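Local coordinates for protein leucine--tRNA ligase (Agrobacterium radiobacter, PDB 5AH5) that probably joins leucine to its cognate tRNA at the expense of ATP, as a class I aminoacyl-tRNA synthetase with an editing domain, at residues Val154-Glu160 against Ser177-Lys183; Tyr282-Ile286 against Tyr320-Tyr324. All coordinates share one frame. Residue numbers count along the deposited sequence, not the author numbering.

Contact 1: residues Val154-Glu160 against Ser177-Lys183; sequences VYWDPVE and SGAAVYK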
loop_
_atom_site.group_PDB
_atom_site.type_symbol
_atom_site.label_atom_id
_atom_site.label_comp_id
_atom_site.label_asym_id
_atom_site.label_seq_id
_atom_site.Cartn_x
_atom_site.Cartn_y
_atom_site.Cartn_z
ATOM N N VAL B 154 -19.392 -11.224 16.226
ATOM C CA VAL B 154 -18.467 -10.190 15.725
ATOM C C VAL B 154 -17.527 -9.830 16.828
ATOM O O VAL B 154 -17.815 -10.108 17.994
ATOM C CB VAL B 154 -19.192 -8.896 15.265
ATOM C CG1 VAL B 154 -20.131 -9.189 14.101
ATOM C CG2 VAL B 154 -19.915 -8.207 16.396
ATOM N N TYR B 155 -16.393 -9.243 16.463
ATOM C CA TYR B 155 -15.450 -8.759 17.450
ATOM C C TYR B 155 -15.933 -7.489 18.084
ATOM O O TYR B 155 -16.486 -6.639 17.399
ATOM C CB TYR B 155 -14.077 -8.520 16.806
ATOM C CG TYR B 155 -13.442 -9.796 16.369
ATOM C CD1 TYR B 155 -12.748 -10.594 17.276
ATOM C CD2 TYR B 155 -13.581 -10.247 15.071
ATOM C CE1 TYR B 155 -12.148 -11.769 16.876
ATOM C CE2 TYR B 155 -13.018 -11.432 14.667
ATOM C CZ TYR B 155 -12.296 -12.188 15.570
ATOM O OH TYR B 155 -11.741 -13.367 15.156
ATOM N N TRP B 156 -15.657 -7.321 19.376
ATOM C CA TRP B 156 -16.099 -6.179 20.157
ATOM C C TRP B 156 -14.920 -5.678 20.943
ATOM O O TRP B 156 -14.305 -6.451 21.657
ATOM C CB TRP B 156 -17.233 -6.621 21.104
ATOM C CG TRP B 156 -17.600 -5.597 22.170
ATOM C CD1 TRP B 156 -17.234 -5.625 23.481
ATOM C CD2 TRP B 156 -18.391 -4.396 21.998
ATOM N NE1 TRP B 156 -17.729 -4.518 24.133
ATOM C CE2 TRP B 156 -18.447 -3.753 23.257
ATOM C CE3 TRP B 156 -19.071 -3.817 20.906
ATOM C CZ2 TRP B 156 -19.156 -2.543 23.459
ATOM C CZ3 TRP B 156 -19.760 -2.621 21.092
ATOM C CH2 TRP B 156 -19.794 -1.986 22.364
ATOM N N ASP B 157 -14.594 -4.407 20.802
ATOM C CA ASP B 157 -13.563 -3.746 21.588
ATOM C C ASP B 157 -14.226 -2.955 22.745
ATOM O O ASP B 157 -14.871 -1.968 22.506
ATOM C CB ASP B 157 -12.747 -2.821 20.677
ATOM C CG ASP B 157 -11.522 -2.210 21.337
ATOM O OD1 ASP B 157 -11.560 -1.877 22.536
ATOM O OD2 ASP B 157 -10.512 -2.016 20.611
ATOM N N PRO B 158 -13.992 -3.373 23.998
ATOM C CA PRO B 158 -14.661 -2.763 25.121
ATOM C C PRO B 158 -14.083 -1.410 25.433
ATOM O O PRO B 158 -14.761 -0.600 26.034
ATOM C CB PRO B 158 -14.446 -3.793 26.278
ATOM C CG PRO B 158 -13.151 -4.485 25.929
ATOM C CD PRO B 158 -13.115 -4.504 24.413
ATOM N N VAL B 159 -12.878 -1.110 24.990
ATOM C CA VAL B 159 -12.345 0.225 25.216
ATOM C C VAL B 159 -12.820 1.207 24.142
ATOM O O VAL B 159 -13.162 2.338 24.482
ATOM C CB VAL B 159 -10.807 0.220 25.343
ATOM C CG1 VAL B 159 -10.251 1.638 25.374
ATOM C CG2 VAL B 159 -10.406 -0.554 26.610
ATOM N N GLU B 160 -12.876 0.783 22.878
ATOM C CA GLU B 160 -13.439 1.649 21.827
ATOM C C GLU B 160 -14.938 1.694 21.953
ATOM O O GLU B 160 -15.567 2.565 21.334
ATOM C CB GLU B 160 -13.236 1.117 20.401
ATOM C CG GLU B 160 -11.903 1.147 19.733
ATOM C CD GLU B 160 -11.079 2.396 19.913
ATOM O OE1 GLU B 160 -11.604 3.520 19.981
ATOM O OE2 GLU B 160 -9.856 2.203 19.973
ATOM N N SER B 177 -6.886 0.552 20.228
ATOM C CA SER B 177 -6.893 0.576 21.693
ATOM C C SER B 177 -5.727 -0.241 22.303
ATOM O O SER B 177 -5.195 0.117 23.350
ATOM C CB SER B 177 -8.188 -0.018 22.180
ATOM O OG SER B 177 -8.332 -1.348 21.750
ATOM N N GLY B 178 -5.378 -1.331 21.625
ATOM C CA GLY B 178 -4.438 -2.292 22.156
ATOM C C GLY B 178 -5.087 -3.117 23.274
ATOM O O GLY B 178 -4.379 -3.829 23.956
ATOM N N ALA B 179 -6.428 -3.042 23.417
ATOM C CA ALA B 179 -7.207 -3.750 24.435
ATOM C C ALA B 179 -7.635 -5.050 23.918
ATOM O O ALA B 179 -7.881 -5.192 22.716
ATOM C CB ALA B 179 -8.463 -2.964 24.799
ATOM N N ALA B 180 -7.766 -6.011 24.837
ATOM C CA ALA B 180 -8.246 -7.345 24.515
ATOM C C ALA B 180 -9.646 -7.244 23.973
ATOM O O ALA B 180 -10.480 -6.535 24.534
ATOM C CB ALA B 180 -8.220 -8.271 25.753
ATOM N N VAL B 181 -9.902 -7.987 22.926
ATOM C CA VAL B 181 -11.146 -7.954 22.191
ATOM C C VAL B 181 -11.974 -9.158 22.617
ATOM O O VAL B 181 -11.408 -10.214 22.933
ATOM C CB VAL B 181 -10.825 -7.924 20.680
ATOM C CG1 VAL B 181 -12.005 -8.306 19.852
ATOM C CG2 VAL B 181 -10.410 -6.499 20.283
ATOM N N TYR B 182 -13.295 -8.975 22.662
ATOM C CA TYR B 182 -14.242 -10.036 22.987
ATOM C C TYR B 182 -15.123 -10.244 21.802
ATOM O O TYR B 182 -15.032 -9.465 20.852
ATOM C CB TYR B 182 -15.066 -9.633 24.224
ATOM C CG TYR B 182 -14.219 -9.597 25.467
ATOM C CD1 TYR B 182 -13.375 -8.532 25.685
ATOM C CD2 TYR B 182 -14.229 -10.658 26.407
ATOM C CE1 TYR B 182 -12.577 -8.464 26.800
ATOM C CE2 TYR B 182 -13.419 -10.608 27.539
ATOM C CZ TYR B 182 -12.591 -9.495 27.730
ATOM O OH TYR B 182 -11.720 -9.339 28.790
ATOM N N LYS B 183 -15.928 -11.310 21.826
ATOM C CA LYS B 183 -16.905 -11.615 20.786
ATOM C C LYS B 183 -18.344 -11.522 21.335
ATOM O O LYS B 183 -18.644 -12.113 22.340
ATOM C CB LYS B 183 -16.690 -13.021 20.227
ATOM C CG LYS B 183 -15.479 -13.190 19.304
ATOM C CD LYS B 183 -15.781 -12.956 17.815
ATOM C CE LYS B 183 -15.099 -14.001 16.919
ATOM N NZ LYS B 183 -15.465 -13.908 15.468
#

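Contact 2: residues Tyr282-Ile286 against Tyr320-Tyr324; sequences YCESI and YVANY. With nucleotides of chain D.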
loop_
_atom_site.group_PDB
_atom_site.type_symbol
_atom_site.label_atom_id
_atom_site.label_comp_id
_atom_site.label_asym_id
_atom_site.label_seq_id
_atom_site.Cartn_x
_atom_site.Cartn_y
_atom_site.Cartn_z
ATOM N N TYR B 282 -21.720 -24.155 30.677
ATOM C CA TYR B 282 -20.375 -24.374 30.142
ATOM C C TYR B 282 -20.095 -23.489 28.923
ATOM O O TYR B 282 -19.035 -22.848 28.841
ATOM C CB TYR B 282 -20.182 -25.835 29.732
ATOM C CG TYR B 282 -18.913 -26.063 28.953
ATOM C CD1 TYR B 282 -17.679 -26.084 29.601
ATOM C CD2 TYR B 282 -18.939 -26.226 27.565
ATOM C CE1 TYR B 282 -16.500 -26.280 28.887
ATOM C CE2 TYR B 282 -17.769 -26.419 26.849
ATOM C CZ TYR B 282 -16.552 -26.441 27.503
ATOM O OH TYR B 282 -15.401 -26.650 26.769
ATOM N N CYS B 283 -21.041 -23.491 27.979
ATOM C CA CYS B 283 -20.929 -22.702 26.762
ATOM C C CYS B 283 -20.763 -21.220 27.071
ATOM O O CYS B 283 -19.753 -20.627 26.703
ATOM C CB CYS B 283 -22.114 -22.957 25.838
ATOM S SG CYS B 283 -22.081 -24.639 25.162
ATOM N N GLU B 284 -21.693 -20.639 27.813
ATOM C CA GLU B 284 -21.606 -19.216 28.125
ATOM C C GLU B 284 -20.311 -18.891 28.880
ATOM O O GLU B 284 -19.838 -17.755 28.806
ATOM C CB GLU B 284 -22.847 -18.693 28.884
ATOM C CG GLU B 284 -24.202 -18.873 28.165
ATOM C CD GLU B 284 -24.380 -18.104 26.851
ATOM O OE1 GLU B 284 -23.575 -17.188 26.565
ATOM O OE2 GLU B 284 -25.348 -18.421 26.102
ATOM N N SER B 285 -19.726 -19.878 29.574
ATOM C CA SER B 285 -18.416 -19.697 30.235
ATOM C C SER B 285 -17.221 -19.647 29.278
ATOM O O SER B 285 -16.196 -19.058 29.635
ATOM C CB SER B 285 -18.145 -20.786 31.290
ATOM O OG SER B 285 -17.609 -21.973 30.709
ATOM N N ILE B 286 -17.322 -20.323 28.124
ATOM C CA ILE B 286 -16.293 -20.242 27.069
ATOM C C ILE B 286 -16.523 -18.968 26.252
ATOM O O ILE B 286 -15.598 -18.167 26.091
ATOM C CB ILE B 286 -16.271 -21.472 26.139
ATOM C CG1 ILE B 286 -15.969 -22.751 26.928
ATOM C CG2 ILE B 286 -15.227 -21.297 25.028
ATOM C CD1 ILE B 286 -14.615 -22.776 27.621
ATOM N N TYR B 320 -19.855 -34.137 22.025
ATOM C CA TYR B 320 -19.316 -33.256 23.072
ATOM C C TYR B 320 -19.367 -31.776 22.619
ATOM O O TYR B 320 -19.765 -31.467 21.484
ATOM C CB TYR B 320 -17.862 -33.659 23.392
ATOM C CG TYR B 320 -17.689 -34.877 24.302
ATOM C CD1 TYR B 320 -17.914 -36.184 23.829
ATOM C CD2 TYR B 320 -17.253 -34.725 25.633
ATOM C CE1 TYR B 320 -17.739 -37.289 24.661
ATOM C CE2 TYR B 320 -17.069 -35.824 26.468
ATOM C CZ TYR B 320 -17.314 -37.100 25.980
ATOM O OH TYR B 320 -17.132 -38.183 26.804
ATOM N N VAL B 321 -18.995 -30.878 23.533
ATOM C CA VAL B 321 -18.820 -29.450 23.255
ATOM C C VAL B 321 -17.504 -29.080 23.938
ATOM O O VAL B 321 -17.408 -29.176 25.157
ATOM C CB VAL B 321 -20.032 -28.603 23.744
ATOM C CG1 VAL B 321 -19.687 -27.131 23.967
ATOM C CG2 VAL B 321 -21.181 -28.689 22.748
ATOM N N ALA B 322 -16.500 -28.698 23.140
ATOM C CA ALA B 322 -15.141 -28.432 23.632
ATOM C C ALA B 322 -14.611 -27.061 23.190
ATOM O O ALA B 322 -14.967 -26.554 22.112
ATOM C CB ALA B 322 -14.194 -29.535 23.181
ATOM N N ASN B 323 -13.758 -26.481 24.040
ATOM C CA ASN B 323 -13.176 -25.140 23.822
ATOM C C ASN B 323 -12.095 -25.097 22.721
ATOM O O ASN B 323 -11.945 -24.083 22.027
ATOM C CB ASN B 323 -12.638 -24.561 25.152
ATOM C CG ASN B 323 -11.389 -25.280 25.663
ATOM O OD1 ASN B 323 -11.065 -26.378 25.222
ATOM N ND2 ASN B 323 -10.702 -24.672 26.619
ATOM N N TYR B 324 -11.369 -26.209 22.568
ATOM C CA TYR B 324 -10.272 -26.328 21.604
ATOM C C TYR B 324 -10.774 -26.427 20.157
ATOM O O TYR B 324 -9.955 -26.486 19.241
ATOM C CB TYR B 324 -9.335 -27.523 21.939
ATOM C CG TYR B 324 -9.843 -28.858 21.435
ATOM C CD1 TYR B 324 -10.742 -29.617 22.183
ATOM C CD2 TYR B 324 -9.447 -29.353 20.189
ATOM C CE1 TYR B 324 -11.231 -30.830 21.703
ATOM C CE2 TYR B 324 -9.931 -30.561 19.701
ATOM C CZ TYR B 324 -10.822 -31.298 20.459
ATOM O OH TYR B 324 -11.302 -32.499 19.969
ATOM P P C D 82 -5.694 -20.415 17.098
ATOM O OP1 C D 82 -7.155 -20.165 17.342
ATOM O OP2 C D 82 -4.710 -19.538 17.762
ATOM O "O5'" C D 82 -5.312 -21.930 17.430
ATOM C "C5'" C D 82 -4.982 -22.347 18.770
ATOM C "C4'" C D 82 -4.600 -23.811 18.814
ATOM O "O4'" C D 82 -4.556 -24.227 20.206
ATOM C "C3'" C D 82 -5.543 -24.796 18.125
ATOM O "O3'" C D 82 -4.885 -25.976 17.651
ATOM C "C2'" C D 82 -6.514 -25.153 19.249
ATOM O "O2'" C D 82 -7.169 -26.394 19.060
ATOM C "C1'" C D 82 -5.567 -25.189 20.455
ATOM N N1 C D 82 -6.123 -24.920 21.801
ATOM C C2 C D 82 -5.385 -25.337 22.919
ATOM O O2 C D 82 -4.322 -25.953 22.742
ATOM N N3 C D 82 -5.854 -25.068 24.159
ATOM C C4 C D 82 -7.007 -24.410 24.308
ATOM N N4 C D 82 -7.435 -24.175 25.549
ATOM C C5 C D 82 -7.765 -23.955 23.190
ATOM C C6 C D 82 -7.284 -24.216 21.967
#

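Contact 1: residues Val154-Glu160 against Ser177-Lys183
A lysine lies over a tyrosine ring across the start of this antiparallel pairing: Lys183 NZ sits 3.9 Å from the Tyr155 ring centroid, a cation-pi contact over the face, and Lys183 CE packs on the same ring as a CH-pi contact. Val181 CG1 meets the ring edge, 3.5 Å from Tyr155 CD1. The backbones pair directly. Trp156 and Tyr182 form a hydrogen-bonded pair, with Trp156 N 2.7 Å from Tyr182 O and Tyr182 N 2.9 Å from Trp156 O, while Tyr155 and Lys183 are the adjacent non-hydrogen-bonded pair. Beyond Asp157 the strand turns, and side chains take over. Asp157 OD1 accepts from Val159 N, an Asx turn, and from Glu160 N, which makes it an Asx motif, and OD2 receives Ser177 OG at 2.5 Å. That same OG accepts from Ala179 N in an ST turn, so two side-chain-stabilised turns are joined where strand 153-157 ends and just before strand 182-191 begins, within the antiparallel sheet that also contains zinc ligand Cys432.

Contact 2: residues Tyr282-Ile286 against Tyr320-Tyr324
Tyr282 opens the helical segment and reaches farthest across the contact. Its CA-to-CB bond points toward the strand, and with chi1 in the t rotamer the ring lies against residues 321-323: Tyr282 CE2 is 3.5 Å from Val321 CG1 and 3.3 Å from Val321 O, while Tyr282 OH comes within 3.6 Å of Ala322 CA. The phenol also hydrogen-bonds Ser300 OG, so the ring crosses the Val321 side chain and carbonyl and its hydroxyl ends at a polar partner. Cys283 follows, its SG packing 3.7 Å from Val321 CG1; Val321 thus fits against two consecutive helix residues. Glu284 and Ser285 lie on the outer side of the helix, where Ser285 OG turns back to hydrogen-bond Tyr282 O at 2.5 Å. Ile286, one turn after Tyr282, faces the strand again and sets CD1 3.6 Å from Asn323 CB. Asn323 is held by Ser300 N and Ala298 O through its amide group. The next residue, Tyr324, meets the tRNA instead of the helix: its carbonyl O accepts a 2.8 Å hydrogen bond from O2' of C82 of chain D, a ribose contact that does not itself read the base. The axes of helix 282-286 and strand 320-322 run nearly parallel, 20° apart and 9.8 Å at closest approach. In the editing domain, helix 277-287 lies over residues 321-323, around the C-terminal part of strand 315-322, and touches strand 301-310 through Tyr282 and Ile302, while Phe347 of helix 342-348 packs against Ala322 and Tyr324.

How the contacts relate
From the N terminus, the chain first reaches contact 1, where 154-160 and 177-183 close a short loop containing strands 162-164, 169-170 and 173-174. It then continues along strand 182-191 and into the editing domain, where contact 2 closes a longer loop, with strand 301-310 between 282-286 and 320-324. The two loops follow in series and neither nest nor cross. Contact 1 joins strands edge to edge in one antiparallel sheet, whereas contact 2 sets a helix on a separate mixed sheet. Their centres are 21 Å apart and their nearest atoms about 8 Å, without touching; Ser291, beyond helix 277-287, nevertheless hydrogen-bonds Val181 through its backbone, linking the two regions.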